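PDB 3JPZ: lombricine kinase from Urechis caupo, which catalyses the reversible transfer of a phosphoryl group between ATP and the guanidino compound lombricine, as a member of the phosphagen kinase family. Local coordinates for residues Cys128-Ser132 against Tyr266-Cys270; Glu140-Val144 against Met251-Arg256. All blocks are in the same frame, centred on the assembly; numbering follows the deposited sequence.

Contact 1 of 2, residues Cys128-Ser132 against Tyr266-Cys270; sequences CYPPS and YLCAC
Tyr-129 O, in the residue whose ring rests against Ala-269, accepts a hydrogen bond from Ser-132 N at 3.0 Å and so closes a beta turn with Pro-130 and Pro-131 at its corners. This turn, in the loop ahead of helix 135-149, meets a second loop of the phosphagen kinase fold, the one that follows the small hairpin of strands 260-261 and 265-266. The contact illustrates how an aromatic ring can lie along a backbone segment: with CG anti to the carbonyl carbon (chi1 -64°), the phenol runs back along 267-269. Ala-269 CB makes a CH-pi contact over one face, 4.1 Å from the centroid of the Tyr-129 ring and 28° off its normal. On that face the backbone continues the cover, Ala-269 N standing 3.7 Å above the centre of the Tyr-129 ring. Farther out, Tyr-129 CZ comes within 3.5 Å of Cys-268 C. Pro-131 adds a looser touch, its CD lying 4.4 Å from Ala-269 CB.

All five touching residues are buried, and neighbours hold both loops: Pro-131 O is hydrogen-bonded to Lys-46 NZ and Cys-268 O to Tyr-69 OH, and Ala-269 pairs through its backbone with Ala-63. Cys-270 begins the CPSNLGT signature of the family, and the Cys-268 side chain lies about 8 Å from that of Arg-223, which binds ADP. The ring ends at Leu-267, where Tyr-129 OH sits 3.2 Å from Leu-267 CB and the two side chains cross nearly at right angles.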
ATOM      1  N   CYS A 128      -2.136  13.216 -14.298  1.00 15.77           N
ATOM      2  CA  CYS A 128      -2.352  12.981 -12.880  1.00 14.85           C
ATOM      3  C   CYS A 128      -1.046  12.743 -12.149  1.00 13.89           C
ATOM      4  O   CYS A 128      -0.133  12.119 -12.668  1.00 21.57           O
ATOM      5  CB  CYS A 128      -3.298  11.796 -12.675  1.00 14.99           C
ATOM      6  SG  CYS A 128      -5.023  12.222 -12.959  1.00 23.31           S
ATOM      7  N   TYR A 129      -0.972  13.264 -10.934  1.00 13.42           N
ATOM      8  CA  TYR A 129       0.085  12.908 -10.007  1.00 21.65           C
ATOM      9  C   TYR A 129       0.116  11.405  -9.727  1.00 28.22           C
ATOM     10  O   TYR A 129      -0.855  10.696  -9.975  1.00 24.58           O
ATOM     11  CB  TYR A 129      -0.135  13.646  -8.695  1.00 16.43           C
ATOM     12  CG  TYR A 129      -0.048  15.147  -8.802  1.00 15.50           C
ATOM     13  CD1 TYR A 129       1.076  15.767  -9.344  1.00 21.01           C
ATOM     14  CD2 TYR A 129      -1.069  15.950  -8.325  1.00 23.02           C
ATOM     15  CE1 TYR A 129       1.160  17.143  -9.423  1.00 18.68           C
ATOM     16  CE2 TYR A 129      -0.994  17.320  -8.405  1.00 20.78           C
ATOM     17  CZ  TYR A 129       0.124  17.911  -8.955  1.00 17.80           C
ATOM     18  OH  TYR A 129       0.192  19.280  -9.019  1.00 23.26           O
ATOM     19  N   PRO A 130       1.234  10.920  -9.175  1.00 25.69           N
ATOM     20  CA  PRO A 130       1.451   9.515  -8.805  1.00 20.05           C
ATOM     21  C   PRO A 130       0.304   8.843  -8.041  1.00 21.76           C
ATOM     22  O   PRO A 130       0.090   7.654  -8.228  1.00 32.20           O
ATOM     23  CB  PRO A 130       2.696   9.588  -7.926  1.00 13.63           C
ATOM     24  CG  PRO A 130       3.466  10.726  -8.504  1.00 13.05           C
ATOM     25  CD  PRO A 130       2.435  11.736  -8.932  1.00 21.46           C
ATOM     26  N   PRO A 131      -0.416   9.578  -7.182  1.00 13.28           N
ATOM     27  CA  PRO A 131      -1.483   8.873  -6.467  1.00 22.89           C
ATOM     28  C   PRO A 131      -2.588   8.354  -7.389  1.00 24.23           C
ATOM     29  O   PRO A 131      -3.171   7.314  -7.078  1.00 14.91           O
ATOM     30  CB  PRO A 131      -2.034   9.941  -5.505  1.00 11.33           C
ATOM     31  CG  PRO A 131      -0.914  10.932  -5.357  1.00 11.19           C
ATOM     32  CD  PRO A 131      -0.266  10.965  -6.719  1.00 11.79           C
ATOM     33  N   SER A 132      -2.847   9.046  -8.499  1.00 19.82           N
ATOM     34  CA  SER A 132      -4.016   8.765  -9.329  1.00 14.01           C
ATOM     35  C   SER A 132      -3.703   8.487 -10.800  1.00 22.51           C
ATOM     36  O   SER A 132      -4.606   8.201 -11.574  1.00 18.71           O
ATOM     37  CB  SER A 132      -4.988   9.940  -9.261  1.00 17.90           C
ATOM     38  OG  SER A 132      -5.430  10.156  -7.935  1.00 34.48           O
ATOM     39  N   TYR A 266       4.178  26.573  -8.045  1.00 14.43           N
ATOM     40  CA  TYR A 266       4.290  25.261  -8.656  1.00 26.53           C
ATOM     41  C   TYR A 266       3.485  24.237  -7.887  1.00 25.75           C
ATOM     42  O   TYR A 266       3.591  24.119  -6.662  1.00 21.05           O
ATOM     43  CB  TYR A 266       5.756  24.844  -8.801  1.00 14.10           C
ATOM     44  CG  TYR A 266       6.442  25.668  -9.857  1.00 28.37           C
ATOM     45  CD1 TYR A 266       6.072  25.557 -11.193  1.00 18.24           C
ATOM     46  CD2 TYR A 266       7.419  26.595  -9.520  1.00 25.91           C
ATOM     47  CE1 TYR A 266       6.672  26.325 -12.164  1.00 16.18           C
ATOM     48  CE2 TYR A 266       8.029  27.365 -10.485  1.00 15.12           C
ATOM     49  CZ  TYR A 266       7.648  27.226 -11.810  1.00 16.04           C
ATOM     50  OH  TYR A 266       8.250  27.989 -12.781  1.00 19.31           O
ATOM     51  N   LEU A 267       2.663  23.510  -8.627  1.00 18.30           N
ATOM     52  CA  LEU A 267       1.759  22.550  -8.035  1.00 17.07           C
ATOM     53  C   LEU A 267       2.428  21.194  -7.935  1.00 13.36           C
ATOM     54  O   LEU A 267       3.097  20.742  -8.858  1.00 35.56           O
ATOM     55  CB  LEU A 267       0.479  22.461  -8.862  1.00 20.56           C
ATOM     56  CG  LEU A 267      -0.398  23.714  -8.827  1.00 33.41           C
ATOM     57  CD1 LEU A 267      -1.317  23.755 -10.038  1.00 46.71           C
ATOM     58  CD2 LEU A 267      -1.203  23.786  -7.534  1.00 40.08           C
ATOM     59  N   CYS A 268       2.240  20.559  -6.787  1.00 23.55           N
ATOM     60  CA  CYS A 268       2.738  19.218  -6.542  1.00 22.85           C
ATOM     61  C   CYS A 268       1.638  18.475  -5.796  1.00 20.92           C
ATOM     62  O   CYS A 268       0.665  19.083  -5.379  1.00 24.15           O
ATOM     63  CB  CYS A 268       4.002  19.292  -5.700  1.00 29.84           C
ATOM     64  SG  CYS A 268       3.751  20.269  -4.211  1.00 28.33           S
ATOM     65  N   ALA A 269       1.776  17.167  -5.629  1.00 16.10           N
ATOM     66  CA  ALA A 269       0.706  16.384  -5.034  1.00 15.75           C
ATOM     67  C   ALA A 269       0.601  16.690  -3.549  1.00 16.70           C
ATOM     68  O   ALA A 269      -0.490  16.788  -3.008  1.00 16.52           O
ATOM     69  CB  ALA A 269       0.936  14.903  -5.260  1.00 26.07           C
ATOM     70  N   CYS A 270       1.737  16.853  -2.888  1.00 10.81           N
ATOM     71  CA  CYS A 270       1.722  17.137  -1.459  1.00 10.54           C
ATOM     72  C   CYS A 270       1.776  18.636  -1.227  1.00 15.27           C
ATOM     73  O   CYS A 270       2.689  19.308  -1.706  1.00 15.73           O
ATOM     74  CB  CYS A 270       2.880  16.471  -0.745  1.00 10.17           C
ATOM     75  SG  CYS A 270       2.910  16.809   1.048  1.00 13.40           S
TER

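Contact 2 of 2, residues Glu140-Val144 against Met251-Arg256; sequences EVERV and MKKNGR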
ATOM      1  N   GLU A 140       3.671   8.604 -20.080  1.00 28.48           N
ATOM      2  CA  GLU A 140       3.632   9.867 -20.811  1.00 27.28           C
ATOM      3  C   GLU A 140       4.425  10.948 -20.077  1.00 26.90           C
ATOM      4  O   GLU A 140       5.098  11.753 -20.705  1.00 27.42           O
ATOM      5  CB  GLU A 140       2.188  10.323 -21.031  1.00 41.16           C
ATOM      6  CG  GLU A 140       2.048  11.686 -21.708  1.00 38.31           C
ATOM      7  CD  GLU A 140       2.589  11.706 -23.127  1.00 36.52           C
ATOM      8  OE1 GLU A 140       3.002  10.640 -23.620  1.00 30.09           O
ATOM      9  OE2 GLU A 140       2.606  12.790 -23.747  1.00 49.45           O
ATOM     10  N   VAL A 141       4.343  10.976 -18.751  1.00 17.56           N
ATOM     11  CA  VAL A 141       5.230  11.842 -17.981  1.00 17.10           C
ATOM     12  C   VAL A 141       6.685  11.484 -18.285  1.00 17.55           C
ATOM     13  O   VAL A 141       7.476  12.339 -18.683  1.00 19.09           O
ATOM     14  CB  VAL A 141       5.015  11.723 -16.460  1.00 16.06           C
ATOM     15  CG1 VAL A 141       6.053  12.547 -15.743  1.00 15.69           C
ATOM     16  CG2 VAL A 141       3.629  12.181 -16.070  1.00 15.85           C
ATOM     17  N   GLU A 142       7.034  10.213 -18.108  1.00 17.64           N
ATOM     18  CA  GLU A 142       8.396   9.764 -18.363  1.00 18.00           C
ATOM     19  C   GLU A 142       8.837  10.113 -19.783  1.00 34.72           C
ATOM     20  O   GLU A 142       9.980  10.499 -20.001  1.00 32.57           O
ATOM     21  CB  GLU A 142       8.536   8.258 -18.155  1.00 17.32           C
ATOM     22  CG  GLU A 142       9.948   7.733 -18.441  1.00 17.76           C
ATOM     23  CD  GLU A 142      10.021   6.222 -18.457  1.00 23.42           C
ATOM     24  OE1 GLU A 142       9.083   5.584 -18.976  1.00 20.04           O
ATOM     25  OE2 GLU A 142      11.013   5.665 -17.949  1.00 32.42           O
ATOM     26  N   ARG A 143       7.939   9.971 -20.750  1.00 19.63           N
ATOM     27  CA  ARG A 143       8.314  10.200 -22.135  1.00 20.47           C
ATOM     28  C   ARG A 143       8.578  11.675 -22.346  1.00 24.14           C
ATOM     29  O   ARG A 143       9.588  12.059 -22.923  1.00 34.93           O
ATOM     30  CB  ARG A 143       7.224   9.745 -23.094  1.00 21.55           C
ATOM     31  CG  ARG A 143       7.607   9.975 -24.546  1.00 26.51           C
ATOM     32  CD  ARG A 143       6.553   9.471 -25.515  1.00 35.86           C
ATOM     33  NE  ARG A 143       5.401  10.363 -25.585  1.00 54.39           N
ATOM     34  CZ  ARG A 143       5.418  11.573 -26.141  1.00 67.62           C
ATOM     35  NH1 ARG A 143       6.537  12.055 -26.671  1.00 58.78           N
ATOM     36  NH2 ARG A 143       4.315  12.307 -26.159  1.00 78.58           N
ATOM     37  N   VAL A 144       7.654  12.499 -21.873  1.00 29.38           N
ATOM     38  CA  VAL A 144       7.749  13.937 -22.039  1.00 32.97           C
ATOM     39  C   VAL A 144       9.050  14.463 -21.440  1.00 36.36           C
ATOM     40  O   VAL A 144       9.816  15.154 -22.104  1.00 25.62           O
ATOM     41  CB  VAL A 144       6.536  14.634 -21.390  1.00 35.70           C
ATOM     42  CG1 VAL A 144       6.740  16.132 -21.312  1.00 26.31           C
ATOM     43  CG2 VAL A 144       5.265  14.305 -22.168  1.00 28.94           C
ATOM     44  N   MET A 251       9.949  21.123 -23.566  1.00 22.77           N
ATOM     45  CA  MET A 251       8.625  20.598 -23.296  1.00 26.86           C
ATOM     46  C   MET A 251       7.560  21.299 -24.125  1.00 37.70           C
ATOM     47  O   MET A 251       6.568  20.683 -24.499  1.00 36.16           O
ATOM     48  CB  MET A 251       8.301  20.723 -21.802  1.00 21.72           C
ATOM     49  CG  MET A 251       8.848  19.582 -20.975  1.00 20.97           C
ATOM     50  SD  MET A 251       8.824  19.899 -19.185  1.00 26.39           S
ATOM     51  CE  MET A 251       7.112  20.358 -18.930  1.00 47.52           C
ATOM     52  N   LYS A 252       7.759  22.578 -24.424  1.00 51.10           N
ATOM     53  CA  LYS A 252       6.758  23.318 -25.188  1.00 65.28           C
ATOM     54  C   LYS A 252       6.731  22.909 -26.659  1.00 65.18           C
ATOM     55  O   LYS A 252       5.732  23.116 -27.342  1.00 50.46           O
ATOM     56  CB  LYS A 252       6.946  24.828 -25.045  1.00 65.89           C
ATOM     57  CG  LYS A 252       6.098  25.426 -23.930  1.00 71.00           C
ATOM     58  CD  LYS A 252       5.453  26.741 -24.349  1.00 76.70           C
ATOM     59  CE  LYS A 252       4.213  27.047 -23.514  1.00 71.50           C
ATOM     60  NZ  LYS A 252       3.044  26.190 -23.880  1.00 57.34           N
ATOM     61  N   LYS A 253       7.823  22.329 -27.145  1.00 83.33           N
ATOM     62  CA  LYS A 253       7.816  21.718 -28.468  1.00 90.44           C
ATOM     63  C   LYS A 253       6.740  20.647 -28.487  1.00 92.85           C
ATOM     64  O   LYS A 253       6.202  20.295 -29.537  1.00 98.19           O
ATOM     65  CB  LYS A 253       9.167  21.078 -28.790  1.00 87.07           C
ATOM     66  CG  LYS A 253      10.229  22.044 -29.274  1.00 84.05           C
ATOM     67  CD  LYS A 253      10.642  23.008 -28.183  1.00 80.72           C
ATOM     68  CE  LYS A 253      11.688  23.983 -28.680  1.00 94.83           C
ATOM     69  NZ  LYS A 253      12.017  25.004 -27.654  1.00 97.77           N
ATOM     70  N   ASN A 254       6.436  20.136 -27.300  1.00 82.71           N
ATOM     71  CA  ASN A 254       5.519  19.021 -27.136  1.00 71.76           C
ATOM     72  C   ASN A 254       4.223  19.452 -26.448  1.00 65.58           C
ATOM     73  O   ASN A 254       3.532  18.638 -25.837  1.00 80.27           O
ATOM     74  CB  ASN A 254       6.207  17.925 -26.322  1.00 72.33           C
ATOM     75  CG  ASN A 254       5.655  16.546 -26.607  1.00 83.58           C
ATOM     76  OD1 ASN A 254       5.252  16.242 -27.732  1.00 93.36           O
ATOM     77  ND2 ASN A 254       5.647  15.695 -25.589  1.00 83.26           N
ATOM     78  N   GLY A 255       3.903  20.739 -26.549  1.00 41.37           N
ATOM     79  CA  GLY A 255       2.660  21.272 -26.019  1.00 34.87           C
ATOM     80  C   GLY A 255       2.484  21.029 -24.533  1.00 40.81           C
ATOM     81  O   GLY A 255       1.363  20.959 -24.025  1.00 31.51           O
ATOM     82  N   ARG A 256       3.599  20.918 -23.826  1.00 26.82           N
ATOM     83  CA  ARG A 256       3.564  20.595 -22.407  1.00 33.05           C
ATOM     84  C   ARG A 256       4.141  21.732 -21.568  1.00 21.69           C
ATOM     85  O   ARG A 256       4.909  22.558 -22.061  1.00 29.49           O
ATOM     86  CB  ARG A 256       4.325  19.294 -22.151  1.00 26.16           C
ATOM     87  CG  ARG A 256       3.624  18.043 -22.679  1.00 35.70           C
ATOM     88  CD  ARG A 256       2.301  17.783 -21.965  1.00 44.25           C
ATOM     89  NE  ARG A 256       1.717  16.487 -22.315  1.00 31.22           N
ATOM     90  CZ  ARG A 256       0.518  16.073 -21.911  1.00 29.21           C
ATOM     91  NH1 ARG A 256      -0.235  16.851 -21.143  1.00 24.50           N
ATOM     92  NH2 ARG A 256       0.072  14.878 -22.275  1.00 29.58           N
TER
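Val-144 turns its whole isopropyl group into the end of helix 233-252, reaching Met-251, Asn-254 and Arg-256 at once. The partner is a Schellman motif: Arg-256 N bonds back to Met-251 O and Gly-255 N to Lys-252 O, with Gly-255 at positive phi. The pairing is a worked example of one helix flank, here of 135-149, packing against the C-terminal cap of another. The two methyls of Val-144 divide the work. CG1, anti to the backbone N (chi1 169°), lies 3.9 Å from Arg-256 CG and also meets Met-251 CG, at 4.1 Å. CG2 is directed at the amide of Asn-254 and touches Arg-256 CG as well.

Arg-256 has two roles. Its aliphatic base crosses Val-144 at about a right angle, and a bend at chi2 (-65°) then carries the guanidinium toward Glu-140. There Glu-140 OE2 stands at the guanidinium edge, close to its plane, in a rather long salt bridge of 3.6 Å to Arg-256 NH2. The same carboxylate is held within its helix by Arg-143, whose NE donates to Glu-140 OE1 at 3.1 Å while NH2 forms weaker bonds to both oxygens. One acid thus serves two arginines, an arrangement that would be expected to offset their like charges. Phe-3 of the second subunit packs on Glu-140 and Arg-256, bringing this network to the dimer contact.

Asn-254, although poorly ordered, lays its amide against Val-144 on the outer side of the contact. Its amide plane is almost perpendicular to the Arg-143 guanidinium, and Asn-254 ND2 lies 3.7 Å from Val-144 CG2.

Along the chain the order is 128-132, 140-144, 251-256, 266-270, so contact 2 falls wholly between the two halves of contact 1. The centres are 16 Å apart, and the nearest atoms, at about 5 Å, do not touch. Short connections join the pairs: 128-132 leads into helix 135-149, while helix 233-252 leads through the hairpin, whose second strand enters 266-270. His-221 links the neighbourhoods, bonding to Cys-128 O and touching Val-141. Contact 1 is the deeper, joining buried loops near ADP-binding residues; contact 2 sets the flank of helix 135-149 against the end of helix 233-252, away from those sites, beside the second subunit. Two distant stretches, 128-149 and 233-270, are thus joined twice.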